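Local atomic coordinates of translation initiation factor eIF2b-like protein (Chaetomium thermophilum, PDB entry 4ZEM), a protein that is the beta subunit of eIF2B, the complex thought to act as guanine nucleotide exchange factor for eIF2 in translation initiation. Residues 305-313 and 372-380; 71-79 and 383-391. All coordinates share one frame; numbering follows the deposited sequence.

Contact 1. Residues 305-313 and 372-380; sequences CGVYKFCPE and LGGIYADHY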
ATOM      1  N   CYS A 305      -3.233   7.086  -3.949  0.69 43.25           N
ATOM      2  CA  CYS A 305      -2.970   6.040  -2.966  0.69 45.82           C
ATOM      3  C   CYS A 305      -3.863   4.818  -3.140  0.69 46.79           C
ATOM      4  O   CYS A 305      -5.084   4.936  -3.204  0.69 53.73           O
ATOM      5  CB  CYS A 305      -3.152   6.608  -1.561  0.69 45.38           C
ATOM      6  SG  CYS A 305      -4.605   7.675  -1.436  0.69 48.36           S
ATOM      7  N   GLY A 306      -3.256   3.640  -3.163  1.00 39.30           N
ATOM      8  CA  GLY A 306      -4.009   2.401  -3.185  1.00 36.04           C
ATOM      9  C   GLY A 306      -4.478   2.111  -1.774  1.00 42.29           C
ATOM     10  O   GLY A 306      -3.850   2.550  -0.808  1.00 38.27           O
ATOM     11  N   VAL A 307      -5.587   1.388  -1.657  1.00 39.78           N
ATOM     12  CA  VAL A 307      -6.201   1.093  -0.364  1.00 39.50           C
ATOM     13  C   VAL A 307      -5.259   0.320   0.569  1.00 47.35           C
ATOM     14  O   VAL A 307      -5.320   0.475   1.790  1.00 35.48           O
ATOM     15  CB  VAL A 307      -7.527   0.312  -0.565  1.00 44.13           C
ATOM     16  CG1 VAL A 307      -8.127  -0.132   0.753  1.00 38.31           C
ATOM     17  CG2 VAL A 307      -8.514   1.175  -1.336  1.00 39.23           C
ATOM     18  N   TYR A 308      -4.375  -0.493  -0.000  1.00 34.97           N
ATOM     19  CA  TYR A 308      -3.415  -1.227   0.818  1.00 43.76           C
ATOM     20  C   TYR A 308      -2.466  -0.282   1.570  1.00 50.91           C
ATOM     21  O   TYR A 308      -1.824  -0.682   2.537  1.00 55.88           O
ATOM     22  CB  TYR A 308      -2.619  -2.239  -0.025  1.00 40.68           C
ATOM     23  CG  TYR A 308      -1.578  -1.665  -0.954  1.00 43.02           C
ATOM     24  CD1 TYR A 308      -0.240  -1.634  -0.586  1.00 44.39           C
ATOM     25  CD2 TYR A 308      -1.925  -1.176  -2.212  1.00 52.06           C
ATOM     26  CE1 TYR A 308       0.725  -1.123  -1.433  1.00 42.58           C
ATOM     27  CE2 TYR A 308      -0.962  -0.659  -3.072  1.00 36.45           C
ATOM     28  CZ  TYR A 308       0.359  -0.635  -2.675  1.00 48.80           C
ATOM     29  OH  TYR A 308       1.321  -0.121  -3.515  1.00 43.35           O
ATOM     30  N   LYS A 309      -2.360   0.963   1.117  1.00 36.19           N
ATOM     31  CA  LYS A 309      -1.552   1.939   1.836  1.00 41.58           C
ATOM     32  C   LYS A 309      -2.352   2.704   2.907  1.00 41.25           C
ATOM     33  O   LYS A 309      -1.808   3.563   3.604  1.00 50.59           O
ATOM     34  CB  LYS A 309      -0.891   2.892   0.837  1.00 38.87           C
ATOM     35  CG  LYS A 309      -0.050   2.115  -0.163  1.00 53.51           C
ATOM     36  CD  LYS A 309       1.300   2.724  -0.473  1.00 50.45           C
ATOM     37  CE  LYS A 309       1.259   3.640  -1.669  1.00 46.70           C
ATOM     38  NZ  LYS A 309       2.642   4.047  -2.049  1.00 49.71           N
ATOM     39  N   PHE A 310      -3.633   2.375   3.052  1.00 39.62           N
ATOM     40  CA  PHE A 310      -4.463   2.960   4.111  1.00 45.06           C
ATOM     41  C   PHE A 310      -4.111   2.398   5.491  1.00 48.94           C
ATOM     42  O   PHE A 310      -4.410   1.237   5.780  1.00 52.30           O
ATOM     43  CB  PHE A 310      -5.947   2.707   3.845  1.00 38.82           C
ATOM     44  CG  PHE A 310      -6.574   3.666   2.872  1.00 41.05           C
ATOM     45  CD1 PHE A 310      -5.902   4.064   1.726  1.00 42.68           C
ATOM     46  CD2 PHE A 310      -7.843   4.171   3.105  1.00 43.61           C
ATOM     47  CE1 PHE A 310      -6.487   4.947   0.828  1.00 45.48           C
ATOM     48  CE2 PHE A 310      -8.430   5.053   2.214  1.00 43.00           C
ATOM     49  CZ  PHE A 310      -7.748   5.444   1.074  1.00 38.71           C
ATOM     50  N   CYS A 311      -3.502   3.215   6.351  1.00 47.82           N
ATOM     51  CA  CYS A 311      -3.182   2.766   7.704  1.00 44.91           C
ATOM     52  C   CYS A 311      -4.372   3.035   8.618  1.00 51.72           C
ATOM     53  O   CYS A 311      -4.864   4.160   8.675  1.00 56.22           O
ATOM     54  CB  CYS A 311      -1.941   3.484   8.242  1.00 55.43           C
ATOM     55  SG  CYS A 311      -0.409   3.143   7.358  1.00 63.25           S
ATOM     56  N   PRO A 312      -4.796   2.020   9.386  1.00 48.70           N
ATOM     57  CA  PRO A 312      -6.008   2.071  10.216  1.00 49.64           C
ATOM     58  C   PRO A 312      -5.793   2.736  11.568  1.00 61.70           C
ATOM     59  O   PRO A 312      -6.444   2.386  12.553  1.00 73.14           O
ATOM     60  CB  PRO A 312      -6.370   0.589  10.405  1.00 50.67           C
ATOM     61  CG  PRO A 312      -5.231  -0.213   9.796  1.00 61.28           C
ATOM     62  CD  PRO A 312      -4.104   0.732   9.527  1.00 59.67           C
ATOM     63  N   GLU A 313      -4.821   3.632  11.618  1.00 62.17           N
ATOM     64  CA  GLU A 313      -4.499   4.394  12.817  1.00 66.90           C
ATOM     65  C   GLU A 313      -4.627   5.900  12.581  1.00 69.52           C
ATOM     66  O   GLU A 313      -4.764   6.357  11.443  1.00 64.40           O
ATOM     67  CB  GLU A 313      -3.100   4.049  13.303  1.00 60.26           C
ATOM     68  CG  GLU A 313      -2.009   4.457  12.342  1.00 82.82           C
ATOM     69  CD  GLU A 313      -0.672   3.872  12.725  1.00 95.18           C
ATOM     70  OE1 GLU A 313      -0.606   2.640  12.923  1.00 96.35           O
ATOM     71  OE2 GLU A 313       0.306   4.641  12.838  1.00102.06           O
ATOM     72  N   LEU A 372     -13.602   8.001   3.527  1.00 44.63           N
ATOM     73  CA  LEU A 372     -12.541   7.152   4.090  1.00 45.84           C
ATOM     74  C   LEU A 372     -13.018   6.172   5.171  1.00 49.10           C
ATOM     75  O   LEU A 372     -12.543   5.036   5.246  1.00 46.46           O
ATOM     76  CB  LEU A 372     -11.410   8.019   4.655  1.00 39.34           C
ATOM     77  CG  LEU A 372     -10.677   8.934   3.662  1.00 48.16           C
ATOM     78  CD1 LEU A 372      -9.595   9.754   4.364  1.00 48.85           C
ATOM     79  CD2 LEU A 372     -10.095   8.155   2.485  1.00 38.46           C
ATOM     80  N   GLY A 373     -13.935   6.616   6.021  1.00 52.07           N
ATOM     81  CA  GLY A 373     -14.435   5.771   7.086  1.00 41.32           C
ATOM     82  C   GLY A 373     -15.038   4.485   6.548  1.00 54.56           C
ATOM     83  O   GLY A 373     -14.780   3.398   7.077  1.00 55.18           O
ATOM     84  N   GLY A 374     -15.821   4.603   5.478  1.00 46.55           N
ATOM     85  CA  GLY A 374     -16.429   3.439   4.857  1.00 47.44           C
ATOM     86  C   GLY A 374     -15.395   2.469   4.318  1.00 50.27           C
ATOM     87  O   GLY A 374     -15.507   1.258   4.505  1.00 51.83           O
ATOM     88  N   ILE A 375     -14.367   3.011   3.674  1.00 45.91           N
ATOM     89  CA  ILE A 375     -13.298   2.208   3.100  1.00 47.14           C
ATOM     90  C   ILE A 375     -12.519   1.472   4.189  1.00 46.41           C
ATOM     91  O   ILE A 375     -12.212   0.286   4.044  1.00 47.80           O
ATOM     92  CB  ILE A 375     -12.343   3.084   2.253  1.00 49.52           C
ATOM     93  CG1 ILE A 375     -13.114   3.691   1.075  1.00 39.93           C
ATOM     94  CG2 ILE A 375     -11.141   2.278   1.771  1.00 33.12           C
ATOM     95  CD1 ILE A 375     -12.331   4.702   0.257  1.00 40.84           C
ATOM     96  N   TYR A 376     -12.226   2.156   5.291  1.00 48.52           N
ATOM     97  CA  TYR A 376     -11.505   1.511   6.386  1.00 52.15           C
ATOM     98  C   TYR A 376     -12.304   0.347   6.958  1.00 44.08           C
ATOM     99  O   TYR A 376     -11.760  -0.735   7.188  1.00 53.47           O
ATOM    100  CB  TYR A 376     -11.172   2.510   7.498  1.00 39.35           C
ATOM    101  CG  TYR A 376      -9.865   3.223   7.262  1.00 50.54           C
ATOM    102  CD1 TYR A 376      -9.833   4.550   6.838  1.00 48.11           C
ATOM    103  CD2 TYR A 376      -8.656   2.566   7.465  1.00 47.42           C
ATOM    104  CE1 TYR A 376      -8.627   5.203   6.621  1.00 44.69           C
ATOM    105  CE2 TYR A 376      -7.447   3.201   7.240  1.00 47.51           C
ATOM    106  CZ  TYR A 376      -7.435   4.517   6.824  1.00 48.10           C
ATOM    107  OH  TYR A 376      -6.225   5.139   6.620  1.00 40.82           O
ATOM    108  N   ALA A 377     -13.598   0.562   7.166  1.00 44.83           N
ATOM    109  CA  ALA A 377     -14.472  -0.477   7.707  1.00 49.64           C
ATOM    110  C   ALA A 377     -14.571  -1.689   6.770  1.00 52.46           C
ATOM    111  O   ALA A 377     -14.640  -2.827   7.226  1.00 59.55           O
ATOM    112  CB  ALA A 377     -15.849   0.093   7.982  1.00 45.41           C
ATOM    113  N   ASP A 378     -14.567  -1.436   5.465  1.00 49.70           N
ATOM    114  CA  ASP A 378     -14.641  -2.496   4.460  1.00 53.06           C
ATOM    115  C   ASP A 378     -13.419  -3.426   4.437  1.00 52.06           C
ATOM    116  O   ASP A 378     -13.540  -4.599   4.094  1.00 59.69           O
ATOM    117  CB  ASP A 378     -14.840  -1.891   3.065  1.00 62.22           C
ATOM    118  CG  ASP A 378     -16.267  -1.431   2.820  1.00 67.73           C
ATOM    119  OD1 ASP A 378     -17.177  -1.859   3.564  1.00 73.59           O
ATOM    120  OD2 ASP A 378     -16.476  -0.645   1.872  1.00 70.85           O
ATOM    121  N   HIS A 379     -12.242  -2.897   4.754  1.00 44.72           N
ATOM    122  CA  HIS A 379     -11.014  -3.681   4.626  1.00 49.78           C
ATOM    123  C   HIS A 379     -10.376  -4.128   5.947  1.00 50.76           C
ATOM    124  O   HIS A 379      -9.533  -5.023   5.954  1.00 48.51           O
ATOM    125  CB  HIS A 379      -9.998  -2.890   3.798  1.00 46.26           C
ATOM    126  CG  HIS A 379     -10.459  -2.620   2.401  1.00 45.63           C
ATOM    127  ND1 HIS A 379     -11.349  -1.615   2.093  1.00 43.58           N
ATOM    128  CD2 HIS A 379     -10.182  -3.251   1.235  1.00 51.49           C
ATOM    129  CE1 HIS A 379     -11.587  -1.626   0.793  1.00 54.56           C
ATOM    130  NE2 HIS A 379     -10.893  -2.608   0.248  1.00 61.83           N
ATOM    131  N   TYR A 380     -10.774  -3.523   7.063  1.00 49.06           N
ATOM    132  CA  TYR A 380     -10.191  -3.881   8.352  1.00 43.45           C
ATOM    133  C   TYR A 380     -11.224  -4.296   9.411  1.00 46.02           C
ATOM    134  O   TYR A 380     -12.360  -3.823   9.417  1.00 72.43           O
ATOM    135  CB  TYR A 380      -9.363  -2.709   8.888  1.00 42.79           C
ATOM    136  CG  TYR A 380      -8.142  -2.373   8.065  1.00 40.92           C
ATOM    137  CD1 TYR A 380      -7.021  -3.189   8.081  1.00 41.28           C
ATOM    138  CD2 TYR A 380      -8.124  -1.246   7.246  1.00 49.80           C
ATOM    139  CE1 TYR A 380      -5.902  -2.882   7.319  1.00 55.76           C
ATOM    140  CE2 TYR A 380      -7.014  -0.929   6.478  1.00 37.70           C
ATOM    141  CZ  TYR A 380      -5.905  -1.749   6.519  1.00 51.77           C
ATOM    142  OH  TYR A 380      -4.800  -1.438   5.758  1.00 45.18           O
TER
HETATM  143  O   HOH W   1      -5.909  -1.998   2.973  1.00 43.08           O

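Contact 2. Residues 71-79 and 383-391; sequences RVQTAGARL and EDIGFSLQV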
ATOM      1  N   ARG A  71       0.359 -16.761  14.687  1.00 65.39           N
ATOM      2  CA  ARG A  71       1.491 -17.004  13.796  1.00 64.46           C
ATOM      3  C   ARG A  71       1.728 -15.846  12.843  1.00 60.22           C
ATOM      4  O   ARG A  71       2.855 -15.376  12.688  1.00 65.87           O
ATOM      5  CB  ARG A  71       1.270 -18.275  12.974  1.00 54.77           C
ATOM      6  CG  ARG A  71       1.442 -19.551  13.750  1.00 58.19           C
ATOM      7  CD  ARG A  71       2.783 -19.572  14.432  1.00 60.18           C
ATOM      8  NE  ARG A  71       3.021 -20.831  15.118  1.00 79.03           N
ATOM      9  CZ  ARG A  71       4.035 -21.029  15.948  1.00 80.88           C
ATOM     10  NH1 ARG A  71       4.885 -20.041  16.184  1.00 88.67           N
ATOM     11  NH2 ARG A  71       4.195 -22.205  16.541  1.00 70.54           N
ATOM     12  N   VAL A  72       0.652 -15.393  12.212  1.00 56.50           N
ATOM     13  CA  VAL A  72       0.720 -14.299  11.255  1.00 58.54           C
ATOM     14  C   VAL A  72       1.136 -12.998  11.923  1.00 60.34           C
ATOM     15  O   VAL A  72       1.957 -12.244  11.392  1.00 63.20           O
ATOM     16  CB  VAL A  72      -0.627 -14.116  10.533  1.00 54.54           C
ATOM     17  CG1 VAL A  72      -0.616 -12.857   9.684  1.00 43.72           C
ATOM     18  CG2 VAL A  72      -0.918 -15.341   9.674  1.00 49.84           C
ATOM     19  N   GLN A  73       0.572 -12.739  13.098  1.00 59.31           N
ATOM     20  CA  GLN A  73       0.873 -11.508  13.808  1.00 57.21           C
ATOM     21  C   GLN A  73       2.327 -11.478  14.275  1.00 59.30           C
ATOM     22  O   GLN A  73       2.993 -10.445  14.186  1.00 65.45           O
ATOM     23  CB  GLN A  73      -0.069 -11.333  14.994  1.00 62.73           C
ATOM     24  CG  GLN A  73       0.519 -10.477  16.089  1.00 92.71           C
ATOM     25  CD  GLN A  73      -0.518  -9.971  17.058  1.00111.42           C
ATOM     26  OE1 GLN A  73      -1.713 -10.233  16.909  1.00113.46           O
ATOM     27  NE2 GLN A  73      -0.068  -9.219  18.053  1.00118.57           N
ATOM     28  N   THR A  74       2.817 -12.611  14.767  1.00 63.18           N
ATOM     29  CA  THR A  74       4.202 -12.709  15.207  1.00 54.31           C
ATOM     30  C   THR A  74       5.198 -12.510  14.064  1.00 62.78           C
ATOM     31  O   THR A  74       6.192 -11.792  14.213  1.00 58.03           O
ATOM     32  CB  THR A  74       4.484 -14.062  15.875  1.00 58.16           C
ATOM     33  OG1 THR A  74       3.524 -14.291  16.913  1.00 70.64           O
ATOM     34  CG2 THR A  74       5.874 -14.066  16.472  1.00 59.97           C
ATOM     35  N   ALA A  75       4.942 -13.157  12.931  1.00 51.42           N
ATOM     36  CA  ALA A  75       5.806 -13.002  11.765  1.00 57.03           C
ATOM     37  C   ALA A  75       5.728 -11.572  11.241  1.00 63.27           C
ATOM     38  O   ALA A  75       6.743 -10.985  10.863  1.00 68.55           O
ATOM     39  CB  ALA A  75       5.431 -13.994  10.680  1.00 49.74           C
ATOM     40  N   GLY A  76       4.517 -11.019  11.228  1.00 54.27           N
ATOM     41  CA  GLY A  76       4.299  -9.660  10.773  1.00 58.15           C
ATOM     42  C   GLY A  76       5.023  -8.654  11.645  1.00 62.25           C
ATOM     43  O   GLY A  76       5.566  -7.663  11.152  1.00 57.09           O
ATOM     44  N   ALA A  77       5.025  -8.912  12.947  1.00 49.26           N
ATOM     45  CA  ALA A  77       5.679  -8.039  13.914  1.00 62.10           C
ATOM     46  C   ALA A  77       7.185  -7.970  13.672  1.00 66.55           C
ATOM     47  O   ALA A  77       7.795  -6.905  13.783  1.00 68.67           O
ATOM     48  CB  ALA A  77       5.389  -8.513  15.325  1.00 53.87           C
ATOM     49  N   ARG A  78       7.776  -9.120  13.363  1.00 70.53           N
ATOM     50  CA  ARG A  78       9.209  -9.235  13.100  1.00 69.05           C
ATOM     51  C   ARG A  78       9.611  -8.456  11.850  1.00 70.12           C
ATOM     52  O   ARG A  78      10.619  -7.748  11.836  1.00 76.58           O
ATOM     53  CB  ARG A  78       9.575 -10.709  12.930  1.00 60.04           C
ATOM     54  CG  ARG A  78       9.488 -11.509  14.204  1.00 64.80           C
ATOM     55  CD  ARG A  78       9.922 -12.953  14.015  1.00 66.01           C
ATOM     56  NE  ARG A  78      11.279 -13.106  13.506  1.00 76.53           N
ATOM     57  CZ  ARG A  78      11.786 -14.270  13.112  1.00 79.09           C
ATOM     58  NH1 ARG A  78      13.033 -14.342  12.662  1.00 75.14           N
ATOM     59  NH2 ARG A  78      11.041 -15.367  13.168  1.00 71.57           N
ATOM     60  N   LEU A  79       8.817  -8.609  10.800  1.00 68.38           N
ATOM     61  CA  LEU A  79       9.050  -7.918   9.548  1.00 64.82           C
ATOM     62  C   LEU A  79       8.908  -6.417   9.734  1.00 61.24           C
ATOM     63  O   LEU A  79       9.681  -5.640   9.199  1.00 62.37           O
ATOM     64  CB  LEU A  79       8.076  -8.413   8.488  1.00 60.82           C
ATOM     65  CG  LEU A  79       8.213  -9.892   8.147  1.00 62.13           C
ATOM     66  CD1 LEU A  79       7.049 -10.367   7.300  1.00 51.69           C
ATOM     67  CD2 LEU A  79       9.533 -10.158   7.450  1.00 67.86           C
ATOM     68  N   GLU A 383     -10.726  -5.873  15.629  1.00 58.42           N
ATOM     69  CA  GLU A 383      -9.806  -6.694  16.420  1.00 60.36           C
ATOM     70  C   GLU A 383      -8.357  -6.581  15.950  1.00 69.88           C
ATOM     71  O   GLU A 383      -7.426  -6.732  16.740  1.00 71.24           O
ATOM     72  CB  GLU A 383     -10.225  -8.171  16.410  1.00 62.21           C
ATOM     73  CG  GLU A 383     -11.616  -8.465  16.966  1.00 64.86           C
ATOM     74  CD  GLU A 383     -12.730  -8.284  15.949  1.00 85.46           C
ATOM     75  OE1 GLU A 383     -12.551  -7.527  14.965  1.00 81.62           O
ATOM     76  OE2 GLU A 383     -13.795  -8.905  16.148  1.00 88.73           O
ATOM     77  N   ASP A 384      -8.178  -6.340  14.657  1.00 65.31           N
ATOM     78  CA  ASP A 384      -6.854  -6.293  14.038  1.00 61.82           C
ATOM     79  C   ASP A 384      -6.201  -4.916  14.081  1.00 60.83           C
ATOM     80  O   ASP A 384      -5.049  -4.761  13.674  1.00 60.83           O
ATOM     81  CB  ASP A 384      -6.930  -6.800  12.601  1.00 57.50           C
ATOM     82  CG  ASP A 384      -7.484  -8.210  12.521  1.00 74.70           C
ATOM     83  OD1 ASP A 384      -7.050  -9.065  13.323  1.00 81.79           O
ATOM     84  OD2 ASP A 384      -8.349  -8.463  11.660  1.00 85.52           O
ATOM     85  N   ILE A 385      -6.955  -3.902  14.488  1.00 61.33           N
ATOM     86  CA  ILE A 385      -6.417  -2.547  14.522  1.00 58.31           C
ATOM     87  C   ILE A 385      -6.359  -2.013  15.951  1.00 63.66           C
ATOM     88  O   ILE A 385      -6.877  -2.636  16.874  1.00 75.36           O
ATOM     89  CB  ILE A 385      -7.253  -1.597  13.651  1.00 58.37           C
ATOM     90  CG1 ILE A 385      -8.606  -1.310  14.300  1.00 60.24           C
ATOM     91  CG2 ILE A 385      -7.434  -2.185  12.253  1.00 47.38           C
ATOM     92  CD1 ILE A 385      -9.478  -0.389  13.480  1.00 49.66           C
ATOM     93  N   GLY A 386      -5.736  -0.852  16.127  1.00 64.67           N
ATOM     94  CA  GLY A 386      -5.706  -0.191  17.420  1.00 57.92           C
ATOM     95  C   GLY A 386      -4.562  -0.607  18.321  1.00 60.45           C
ATOM     96  O   GLY A 386      -4.525  -0.265  19.500  1.00 77.76           O
ATOM     97  N   PHE A 387      -3.626  -1.360  17.767  1.00 59.40           N
ATOM     98  CA  PHE A 387      -2.463  -1.811  18.524  1.00 75.33           C
ATOM     99  C   PHE A 387      -1.295  -1.881  17.566  1.00 63.02           C
ATOM    100  O   PHE A 387      -1.471  -2.191  16.385  1.00 57.23           O
ATOM    101  CB  PHE A 387      -2.717  -3.171  19.198  1.00 64.03           C
ATOM    102  CG  PHE A 387      -2.885  -4.306  18.228  1.00 64.33           C
ATOM    103  CD1 PHE A 387      -4.134  -4.593  17.693  1.00 60.50           C
ATOM    104  CD2 PHE A 387      -1.801  -5.080  17.841  1.00 61.98           C
ATOM    105  CE1 PHE A 387      -4.303  -5.625  16.793  1.00 59.06           C
ATOM    106  CE2 PHE A 387      -1.962  -6.118  16.938  1.00 68.33           C
ATOM    107  CZ  PHE A 387      -3.218  -6.390  16.414  1.00 65.21           C
ATOM    108  N   SER A 388      -0.090  -1.655  18.069  1.00 62.17           N
ATOM    109  CA  SER A 388       1.056  -1.776  17.192  1.00 74.82           C
ATOM    110  C   SER A 388       1.611  -3.177  17.294  1.00 62.18           C
ATOM    111  O   SER A 388       1.654  -3.768  18.372  1.00 77.99           O
ATOM    112  CB  SER A 388       2.140  -0.757  17.537  1.00 62.76           C
ATOM    113  OG  SER A 388       2.684  -1.011  18.813  1.00 74.18           O
ATOM    114  N   LEU A 389       1.981  -3.719  16.141  1.00 75.01           N
ATOM    115  CA  LEU A 389       2.534  -5.057  16.077  1.00 82.49           C
ATOM    116  C   LEU A 389       3.800  -5.024  16.883  1.00 91.45           C
ATOM    117  O   LEU A 389       4.549  -4.065  16.766  1.00100.91           O
ATOM    118  CB  LEU A 389       2.816  -5.457  14.633  1.00 73.35           C
ATOM    119  CG  LEU A 389       1.573  -5.478  13.747  1.00 71.80           C
ATOM    120  CD1 LEU A 389       1.939  -5.645  12.280  1.00 71.53           C
ATOM    121  CD2 LEU A 389       0.625  -6.576  14.211  1.00 78.62           C
ATOM    122  N   GLN A 390       4.023  -6.000  17.753  1.00 85.78           N
ATOM    123  CA  GLN A 390       5.291  -6.055  18.466  1.00 91.07           C
ATOM    124  C   GLN A 390       5.669  -7.462  18.934  1.00 98.27           C
ATOM    125  O   GLN A 390       4.826  -8.202  19.443  1.00 99.08           O
ATOM    126  CB  GLN A 390       5.280  -5.081  19.641  1.00 92.65           C
ATOM    127  CG  GLN A 390       6.522  -4.206  19.652  1.00102.18           C
ATOM    128  CD  GLN A 390       6.427  -3.062  20.625  1.00115.54           C
ATOM    129  OE1 GLN A 390       5.395  -2.854  21.252  1.00122.25           O
ATOM    130  NE2 GLN A 390       7.516  -2.319  20.770  1.00119.26           N
ATOM    131  N   VAL A 391       6.934  -7.832  18.750  1.00 98.69           N
ATOM    132  CA  VAL A 391       7.399  -9.157  19.142  1.00101.84           C
ATOM    133  C   VAL A 391       7.776  -9.165  20.619  1.00102.31           C
ATOM    134  O   VAL A 391       8.168  -8.138  21.173  1.00102.72           O
ATOM    135  CB  VAL A 391       8.626  -9.609  18.326  1.00 94.80           C
ATOM    136  CG1 VAL A 391       9.016 -11.030  18.710  1.00 95.43           C
ATOM    137  CG2 VAL A 391       8.352  -9.512  16.845  1.00 78.74           C
TER

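Contact 1. Residues 305-313 and 372-380
With Val307 CG1 anti to the backbone N (chi1 174°) and the ring of His379 carried beside its own backbone N (chi1 -62°), a methyl of the loop comes down over the centre of the imidazole, a CH-pi contact with CG1 3.6 Å from the ring centroid. The ring's rotation is held from within the helix: His379 ND1 donates 2.9 Å to Ile375 O, with the acceptor in the ring plane. A second CH-pi contact follows at the helix end, where Pro312 CG sits 3.6 Å over the centre of the Tyr380 ring. The hydroxyl of that ring donates to Phe310 O at 2.7 Å, with a C=O...OH angle of 165° that puts it nearly in line with the carbonyl, and accepts from a water that also donates to Val307 O. Tyr376 OH makes a weak bond to Cys311 O.

The Phe310 ring packs toward the start of the helix. Its CE2 reaches Leu372 CD2 at 3.5 Å and Ile375 CG2 at 3.9 Å, while CD2 lies over one face of the Tyr376 ring, toward its rim, the two rings oblique to each other. The contact thus illustrates how a phenol just past a helix end can bond a loop carbonyl, a second one in the last turn adding a weak bond, while aliphatic groups cover the His379 and Tyr380 rings. The loop leaves strand 301-304 of the Rossmann-like sheet, and strand 274-275 touches Phe310 and Tyr376 through Val275, whereas helix 88-104 meets Pro312 and Tyr380 through Asn91.

Contact 2. Residues 71-79 and 383-391
Gln73 and Phe387 meet where the C-terminal tail, without regular secondary structure and extended over 387-390, lies across helix 65-82 of the N-terminal helical domain. From CB of Gln73 the chain runs outward with CG anti to the backbone N (chi1 155°), which brings CG to 4.3 Å from Leu389 CD2. Beyond CG it stays extended, and CD arrives 4.1 Å from Phe387 CE2. At the tip both amide branches border the ring: NE2 is 3.8 Å from Phe387 CE2, and OE1 looks toward CE2 and CZ. The amide and ring planes are only 23° apart and the approach is oblique; with no closer pair and no hydrogen bond between them, this is loose van der Waals contact at the margin of the interface. With an alanine here, CE2 and CZ of Phe387 would probably lose the cover of the amide, and Leu389 the slight contact with CG.

Farther along, the helix offers a small residue to the tail. At Ala77 the two backbones come close, its CA 4.8 Å from Leu389 CA, and Ala77 CA also touches Leu389 CB at 3.9 Å. The Leu389 side chain meets Val93 of helix 88-104 as well, so the leucine spans two helices. This is a worked case of a tail docking by shape, with no hydrogen bond between the two segments. Polar anchoring comes from a neighbouring helix: Arg94 of helix 88-104 bonds to the carbonyls of Asp384 and Phe387 and makes a cation-pi contact with the Phe387 ring.

At the last modelled residue one methyl of Val391, CG2, is shared by two helix residues. It stands 3.5 Å from Ala77 CB and equally far from CG of Arg78, whose guanidinium NH1 turns elsewhere, to salt bridges with Glu25 and Glu29.

In the fold
From the N terminus the chain first lays down the helical domain, including helix 65-82, which supplies the first half of contact 2. It then builds the Rossmann-like sheet, and the loop after strand 301-304 supplies the first half of contact 1. After strands 359-362 and 365-367, helix 372-379 packs against that loop and closes the smaller circuit, nested within the larger one. The tail then returns to the N-terminal helices, where contact 2 closes the outer loop. Ile385 joins the two sites, its CG2 lying 3.5 Å from Pro312 CB. Contact 1 fixes helix 372-379 to the loop after strand 301-304, and contact 2 ties the tail that follows it to the N-terminal helices.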